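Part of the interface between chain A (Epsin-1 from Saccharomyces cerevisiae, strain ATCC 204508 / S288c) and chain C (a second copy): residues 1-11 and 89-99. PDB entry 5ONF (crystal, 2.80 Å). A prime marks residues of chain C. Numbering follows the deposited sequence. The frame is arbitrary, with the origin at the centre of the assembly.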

# COMPACT_ATOMS: atom_id res chain seq x y z
N MET A 1 23.40 8.81 7.35
CA MET A 1 22.92 9.78 6.30
C MET A 1 21.78 10.66 6.84
O MET A 1 21.57 10.71 8.06
CB MET A 1 22.47 9.03 5.04
CG MET A 1 23.57 8.34 4.25
SD MET A 1 24.92 9.43 3.78
CE MET A 1 24.08 10.75 2.92
N SER A 2 21.08 11.35 5.95
CA SER A 2 19.92 12.16 6.32
C SER A 2 18.78 11.31 6.89
O SER A 2 18.78 10.08 6.75
CB SER A 2 19.46 12.99 5.11
OG SER A 2 20.50 13.83 4.64
N LYS A 3 17.81 11.97 7.52
CA LYS A 3 16.90 11.33 8.49
C LYS A 3 15.40 11.60 8.31
O LYS A 3 14.72 10.82 7.66
CB LYS A 3 17.31 11.73 9.92
CG LYS A 3 18.74 11.38 10.30
CD LYS A 3 19.11 12.02 11.63
CE LYS A 3 20.59 11.81 11.93
NZ LYS A 3 20.96 10.37 12.02
N GLN A 4 14.91 12.71 8.87
CA GLN A 4 13.46 12.96 9.10
C GLN A 4 12.61 13.18 7.84
O GLN A 4 11.41 12.91 7.85
CB GLN A 4 13.24 14.13 10.08
CG GLN A 4 13.97 15.43 9.74
CD GLN A 4 13.47 16.65 10.51
OE1 GLN A 4 14.24 17.59 10.74
NE2 GLN A 4 12.20 16.66 10.89
N PHE A 5 13.24 13.67 6.77
CA PHE A 5 12.60 13.76 5.45
C PHE A 5 12.14 12.41 4.86
O PHE A 5 11.33 12.40 3.92
CB PHE A 5 13.56 14.40 4.43
CG PHE A 5 14.51 13.41 3.81
CD1 PHE A 5 14.38 13.04 2.47
CD2 PHE A 5 15.52 12.82 4.57
CE1 PHE A 5 15.25 12.12 1.90
CE2 PHE A 5 16.38 11.89 4.00
CZ PHE A 5 16.25 11.54 2.67
N VAL A 6 12.68 11.30 5.38
CA VAL A 6 12.44 9.95 4.85
C VAL A 6 10.95 9.59 4.70
O VAL A 6 10.60 8.79 3.82
CB VAL A 6 13.16 8.86 5.69
CG1 VAL A 6 12.59 8.78 7.10
CG2 VAL A 6 13.09 7.51 4.99
N ARG A 7 10.09 10.16 5.55
CA ARG A 7 8.65 10.05 5.34
C ARG A 7 8.29 10.56 3.94
O ARG A 7 7.69 9.84 3.15
CB ARG A 7 7.89 10.82 6.43
CG ARG A 7 6.39 10.94 6.22
CD ARG A 7 5.68 9.60 6.18
NE ARG A 7 4.36 9.69 5.53
CZ ARG A 7 4.09 9.43 4.25
NH1 ARG A 7 5.04 9.04 3.39
NH2 ARG A 7 2.84 9.55 3.81
N SER A 8 8.70 11.80 3.65
CA SER A 8 8.44 12.43 2.34
C SER A 8 9.32 11.92 1.18
O SER A 8 8.99 12.16 0.01
CB SER A 8 8.59 13.95 2.45
OG SER A 8 8.33 14.55 1.20
N ALA A 9 10.42 11.25 1.51
CA ALA A 9 11.21 10.53 0.51
C ALA A 9 10.41 9.45 -0.20
O ALA A 9 10.64 9.18 -1.37
CB ALA A 9 12.46 9.94 1.14
N LYS A 10 9.47 8.84 0.51
CA LYS A 10 8.64 7.75 -0.02
C LYS A 10 7.67 8.22 -1.09
O LYS A 10 7.52 7.58 -2.13
CB LYS A 10 7.81 7.12 1.09
CG LYS A 10 8.62 6.59 2.25
CD LYS A 10 7.73 5.86 3.23
CE LYS A 10 8.56 5.10 4.23
NZ LYS A 10 7.62 4.29 5.01
N ASN A 11 7.01 9.34 -0.80
CA ASN A 11 5.97 9.88 -1.67
C ASN A 11 6.54 10.36 -2.99
O ASN A 11 5.88 10.33 -4.04
CB ASN A 11 5.26 11.04 -0.98
CG ASN A 11 4.78 10.67 0.41
OD1 ASN A 11 5.50 10.86 1.39
ND2 ASN A 11 3.60 10.08 0.49
N GLU C 89 22.55 1.57 6.80
CA GLU C 89 21.65 1.99 7.89
C GLU C 89 20.38 2.65 7.36
O GLU C 89 19.31 2.54 7.98
CB GLU C 89 22.36 2.98 8.83
CG GLU C 89 21.71 3.10 10.20
CD GLU C 89 22.42 4.11 11.09
OE1 GLU C 89 22.79 5.19 10.59
OE2 GLU C 89 22.60 3.82 12.29
N ASN C 90 20.51 3.32 6.21
CA ASN C 90 19.38 3.93 5.52
C ASN C 90 18.20 2.98 5.38
O ASN C 90 17.05 3.39 5.56
CB ASN C 90 19.81 4.42 4.13
CG ASN C 90 20.76 5.60 4.20
OD1 ASN C 90 21.86 5.57 3.64
ND2 ASN C 90 20.34 6.65 4.89
N CYS C 91 18.50 1.72 5.09
CA CYS C 91 17.48 0.68 4.95
C CYS C 91 16.68 0.45 6.22
O CYS C 91 15.45 0.38 6.17
CB CYS C 91 18.13 -0.64 4.53
SG CYS C 91 16.99 -2.04 4.63
N VAL C 92 17.37 0.35 7.35
CA VAL C 92 16.71 0.05 8.61
C VAL C 92 15.66 1.12 8.92
O VAL C 92 14.51 0.79 9.24
CB VAL C 92 17.72 -0.08 9.78
CG1 VAL C 92 16.98 -0.24 11.11
CG2 VAL C 92 18.66 -1.26 9.56
N LEU C 93 16.04 2.39 8.81
CA LEU C 93 15.13 3.49 9.13
C LEU C 93 13.96 3.57 8.16
O LEU C 93 12.85 3.98 8.55
CB LEU C 93 15.85 4.84 9.19
CG LEU C 93 15.06 6.02 9.76
CD1 LEU C 93 14.57 5.75 11.18
CD2 LEU C 93 15.90 7.30 9.73
N TRP C 94 14.17 3.15 6.91
CA TRP C 94 13.05 3.04 5.97
C TRP C 94 11.94 2.17 6.58
O TRP C 94 10.77 2.57 6.61
CB TRP C 94 13.51 2.47 4.63
CG TRP C 94 12.38 2.16 3.71
CD1 TRP C 94 11.62 1.03 3.70
CD2 TRP C 94 11.88 2.99 2.65
NE1 TRP C 94 10.67 1.10 2.71
CE2 TRP C 94 10.81 2.29 2.05
CE3 TRP C 94 12.24 4.25 2.16
CZ2 TRP C 94 10.09 2.81 0.97
CZ3 TRP C 94 11.52 4.77 1.09
CH2 TRP C 94 10.46 4.04 0.50
N CYS C 95 12.34 0.99 7.07
CA CYS C 95 11.40 0.02 7.64
C CYS C 95 10.63 0.54 8.85
O CYS C 95 9.45 0.25 8.99
CB CYS C 95 12.12 -1.27 7.98
SG CYS C 95 12.91 -2.00 6.53
N ARG C 96 11.29 1.35 9.68
CA ARG C 96 10.65 1.95 10.86
C ARG C 96 9.42 2.81 10.52
O ARG C 96 8.52 2.95 11.35
CB ARG C 96 11.67 2.78 11.66
CG ARG C 96 12.82 1.95 12.24
CD ARG C 96 13.45 2.64 13.44
NE ARG C 96 14.48 1.80 14.06
CZ ARG C 96 15.06 2.05 15.23
NH1 ARG C 96 14.72 3.13 15.95
NH2 ARG C 96 15.98 1.21 15.70
N GLU C 97 9.37 3.36 9.30
CA GLU C 97 8.23 4.18 8.87
C GLU C 97 7.10 3.34 8.29
O GLU C 97 5.94 3.51 8.69
CB GLU C 97 8.69 5.27 7.89
CG GLU C 97 9.22 6.52 8.56
CD GLU C 97 10.50 6.27 9.34
OE1 GLU C 97 11.58 6.37 8.74
OE2 GLU C 97 10.41 6.00 10.56
N ASN C 98 7.43 2.39 7.41
CA ASN C 98 6.43 1.46 6.84
C ASN C 98 6.34 0.18 7.70
O ASN C 98 6.23 -0.94 7.19
CB ASN C 98 6.68 1.12 5.36
CG ASN C 98 7.96 0.36 5.11
OD1 ASN C 98 8.90 0.41 5.90
ND2 ASN C 98 8.01 -0.37 4.00
N LEU C 99 6.37 0.38 9.02
CA LEU C 99 6.24 -0.71 9.97
C LEU C 99 4.83 -1.29 9.98
O LEU C 99 4.64 -2.47 10.28
CB LEU C 99 6.61 -0.20 11.38
CG LEU C 99 6.68 -1.23 12.51
CD1 LEU C 99 7.76 -2.27 12.24
CD2 LEU C 99 6.94 -0.53 13.83

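The N-terminal segment of chain A lies across the helix of residues 89′-97′ in chain C, and its own helix, 6-11, crosses that helix nearly at right angles (83°), with the axes 10.2 Å apart at their closest. Together the two stretches bury 502 Å². No clear hydrogen bond links them; the contact rests on side-chain packing and on a lysine laid over an indole.

Lys10 makes the largest contribution on the chain A side, with 97 Å² covered. Its CA-to-CB bond points toward chain C, and after chi1 in the m well (-57°) the remaining three torsions are all t. The extended chain carries its methylenes across Trp94′. Lys10 CG comes within 3.6 Å of Trp94′ CH2, and Lys10 CE sits 4.0 Å from the centroid of the Trp94′ six-membered ring, only 3° off the ring normal, in a CH-pi contact over the face. One bond further, Lys10 NZ lies 5.0 Å from the centroid of the Trp94′ five-membered ring, 16° off its normal, a cation-pi arrangement. Lysine suits this position because its aliphatic part can cover an aromatic surface while its terminal charge remains close to the pi system. From its place over the indole, Lys10 NZ also lies 3.2 Å from Glu97′ CB and 3.1 Å from Asn98′ N.

Trp94′ presents the surface that makes this possible. Its CA-to-CB bond points sideways, but chi1 of 172° (t) and chi2 of -83° bring the end of the side chain nearer to chain A. The residue is buried in the assembly, and 69 Å² of it is covered by this stretch of chain A. Val6 approaches the same indole obliquely, with CG2 4.4 Å from Trp94′ CE3.

Val6 is one turn before Lys10 and likewise points toward chain C. With chi1 at 66° (p), Val6 CG2 packs near the indole and Val6 CG1 is 4.5 Å from Leu93′ CD2; Val6 CG1 is also the nearer methyl to Glu97′ OE1, at 3.1 Å. The compact, branched side chain thus fills the space among these three residues. Leu93′ points toward chain A with chi1 t and chi2 p, and its CD2 also lies 4.3 Å from Lys3 O. Lys3 O accepts a hydrogen bond from Val6 N (3.1 Å) in the type I turn from Lys3 to Val6, which leads the chain into its helix. Glu97′ folds back through chi1 of -84° (m) and chi2 of 65° (p), which puts Glu97′ OE1 close to Val6 CG1 and 2.7 Å from Leu93′ O; the latter is a close approach of two acceptors, not a hydrogen bond.

At the other end of the contact, Met1 CB lies 3.2 Å from Asn90′ ND2. The methionine starts toward chain C, but three successive m torsions turn its end away. Asn90′ does the reverse: its CA-to-CB bond is sideways, and chi1 of -69° (m) brings the amide nearer to chain A, while OD1 is hydrogen-bonded elsewhere in the structure.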